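Local coordinates for uncharacterized protein (Vibrio parahaemolyticus M0605, PDB 3X0T) that is PirA, probably one component of a plasmid-encoded pore-forming toxin that makes the marine bacterium carrying it virulent, at residues L51-Q56 and Y80-P85. Residues are numbered along the deposited sequence; the frame is centred on the assembly and turned at random.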
loop_
_atom_site.group_PDB
_atom_site.type_symbol
_atom_site.label_atom_id
_atom_site.label_comp_id
_atom_site.label_asym_id
_atom_site.label_seq_id
_atom_site.Cartn_x
_atom_site.Cartn_y
_atom_site.Cartn_z
ATOM N N LEU A 51 -2.258 -4.897 11.456
ATOM C CA LEU A 51 -1.901 -5.200 10.060
ATOM C C LEU A 51 -0.527 -4.617 9.788
ATOM O O LEU A 51 -0.193 -3.539 10.283
ATOM C CB LEU A 51 -2.928 -4.543 9.125
ATOM C CG LEU A 51 -4.382 -5.048 9.259
ATOM C CD1 LEU A 51 -5.342 -4.161 8.500
ATOM C CD2 LEU A 51 -4.502 -6.475 8.910
ATOM N N THR A 52 0.220 -5.280 8.884
ATOM C CA THR A 52 1.435 -4.646 8.334
ATOM C C THR A 52 1.157 -4.089 6.929
ATOM O O THR A 52 0.508 -4.784 6.146
ATOM C CB THR A 52 2.544 -5.669 8.263
ATOM O OG1 THR A 52 2.883 -6.031 9.613
ATOM C CG2 THR A 52 3.798 -5.107 7.593
ATOM N N ILE A 53 1.598 -2.880 6.639
ATOM C CA ILE A 53 1.565 -2.374 5.282
ATOM C C ILE A 53 2.984 -2.303 4.764
ATOM O O ILE A 53 3.906 -1.871 5.494
ATOM C CB ILE A 53 0.820 -1.033 5.198
ATOM C CG1 ILE A 53 0.562 -0.663 3.726
ATOM C CG2 ILE A 53 1.491 0.088 5.986
ATOM C CD1 ILE A 53 -0.399 0.493 3.556
ATOM N N GLN A 54 3.180 -2.725 3.524
ATOM C CA GLN A 54 4.526 -2.655 2.919
ATOM C C GLN A 54 4.476 -2.030 1.539
ATOM O O GLN A 54 3.547 -2.264 0.751
ATOM C CB GLN A 54 5.209 -4.045 2.758
ATOM C CG GLN A 54 5.352 -4.758 4.103
ATOM C CD GLN A 54 6.241 -5.909 4.031
ATOM O OE1 GLN A 54 6.322 -6.664 3.035
ATOM N NE2 GLN A 54 6.978 -6.090 5.159
ATOM N N TYR A 55 5.502 -1.247 1.248
ATOM C CA TYR A 55 5.777 -0.739 -0.097
ATOM C C TYR A 55 6.850 -1.643 -0.688
ATOM O O TYR A 55 7.913 -1.733 -0.108
ATOM C CB TYR A 55 6.236 0.724 -0.039
ATOM C CG TYR A 55 5.963 1.477 -1.281
ATOM C CD1 TYR A 55 6.668 1.200 -2.480
ATOM C CD2 TYR A 55 4.944 2.427 -1.341
ATOM C CE1 TYR A 55 6.338 1.847 -3.664
ATOM C CE2 TYR A 55 4.610 3.057 -2.523
ATOM C CZ TYR A 55 5.308 2.765 -3.685
ATOM O OH TYR A 55 4.941 3.410 -4.847
ATOM N N GLN A 56 6.541 -2.301 -1.807
ATOM C CA GLN A 56 7.451 -3.275 -2.406
ATOM C C GLN A 56 7.807 -2.882 -3.827
ATOM O O GLN A 56 7.041 -2.132 -4.470
ATOM C CB GLN A 56 6.819 -4.648 -2.409
ATOM C CG GLN A 56 6.558 -5.169 -1.000
ATOM C CD GLN A 56 6.062 -6.595 -0.981
ATOM O OE1 GLN A 56 5.792 -7.198 -2.035
ATOM N NE2 GLN A 56 5.937 -7.156 0.221
ATOM N N TYR A 80 -2.541 5.456 9.204
ATOM C CA TYR A 80 -1.132 5.653 9.004
ATOM C C TYR A 80 -0.789 6.094 7.574
ATOM O O TYR A 80 -1.391 5.566 6.648
ATOM C CB TYR A 80 -0.381 4.365 9.259
ATOM C CG TYR A 80 1.050 4.432 8.958
ATOM C CD1 TYR A 80 1.915 5.136 9.823
ATOM C CD2 TYR A 80 1.596 3.863 7.791
ATOM C CE1 TYR A 80 3.266 5.213 9.557
ATOM C CE2 TYR A 80 2.967 3.915 7.547
ATOM C CZ TYR A 80 3.787 4.621 8.443
ATOM O OH TYR A 80 5.148 4.673 8.157
ATOM N N HIS A 81 0.107 7.070 7.416
ATOM C CA HIS A 81 0.500 7.554 6.057
ATOM C C HIS A 81 1.741 6.871 5.591
ATOM O O HIS A 81 2.806 6.914 6.226
ATOM C CB HIS A 81 0.782 9.061 6.153
ATOM C CG HIS A 81 1.258 9.568 4.832
ATOM N ND1 HIS A 81 0.415 9.745 3.749
ATOM C CD2 HIS A 81 2.474 9.901 4.373
ATOM C CE1 HIS A 81 1.083 10.167 2.675
ATOM N NE2 HIS A 81 2.337 10.283 3.038
ATOM N N LEU A 82 1.605 6.088 4.492
ATOM C CA LEU A 82 2.740 5.460 3.841
ATOM C C LEU A 82 3.145 6.320 2.670
ATOM O O LEU A 82 2.482 6.373 1.621
ATOM C CB LEU A 82 2.306 4.064 3.341
ATOM C CG LEU A 82 3.365 3.279 2.573
ATOM C CD1 LEU A 82 4.601 3.080 3.408
ATOM C CD2 LEU A 82 2.814 1.980 2.063
ATOM N N GLN A 83 4.263 7.037 2.862
ATOM C CA GLN A 83 4.775 7.887 1.774
ATOM C C GLN A 83 5.571 7.011 0.790
ATOM O O GLN A 83 6.415 6.224 1.207
ATOM C CB GLN A 83 5.675 8.964 2.447
ATOM C CG GLN A 83 6.311 9.922 1.441
ATOM C CD GLN A 83 5.283 10.864 0.749
ATOM O OE1 GLN A 83 4.166 11.097 1.216
ATOM N NE2 GLN A 83 5.734 11.403 -0.379
ATOM N N ARG A 84 5.352 7.244 -0.492
ATOM C CA ARG A 84 6.083 6.468 -1.473
ATOM C C ARG A 84 7.576 6.723 -1.365
ATOM O O ARG A 84 7.988 7.826 -0.997
ATOM C CB ARG A 84 5.630 6.860 -2.859
ATOM C CG ARG A 84 6.022 8.287 -3.194
ATOM C CD ARG A 84 5.482 8.645 -4.539
ATOM N NE ARG A 84 5.843 10.041 -4.871
ATOM C CZ ARG A 84 5.226 10.790 -5.790
ATOM N NH1 ARG A 84 4.213 10.305 -6.418
ATOM N NH2 ARG A 84 5.665 12.033 -6.086
ATOM N N PRO A 85 8.456 5.767 -1.705
ATOM C CA PRO A 85 9.887 6.077 -1.829
ATOM C C PRO A 85 10.106 7.200 -2.811
ATOM O O PRO A 85 9.381 7.370 -3.785
ATOM C CB PRO A 85 10.480 4.749 -2.332
ATOM C CG PRO A 85 9.497 3.694 -1.852
ATOM C CD PRO A 85 8.145 4.359 -2.045
#
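The two sheets of a jelly roll meet mainly through side chains where strand 51-56 packs on the end of strand 79-82 and the loop that follows it, and Y55 serves as the worked example. From CB the side chain leaves its strand toward the facing segment, with CG anti to the backbone N (chi1 -154°). CD2 comes first to L82, whose CD2 methyl sits at the ring edge, near its plane, 4.0 Å from Y55 CD2. Over one face lies P85, from the loop: its CD is 3.4 Å from the ring centroid and only 8° off the normal, a CH-pi contact that spans every ring atom from CG to CZ. CD1 and CE1 come nearest, Y55 CE1 lying 3.5 Å from P85 CD. On the other branch, Y55 CE2 reaches R84 CA at 3.9 Å. The terminal OH passes R84 CB and hydrogen-bonds to Q92 OE1 on strand 91-98, while the arginine's NH1 turns to G38 O. Toward the start of the strand, I53 continues the apolar seam, placing CD1 3.8 Å from L82 CD2 and, more loosely, CG2 4.2 Å from Y80 CD2. No hydrogen bond links the two segments, so their adhesion rests on dispersion and one CH-pi contact, with the buried phenol's polar end satisfied by Q92.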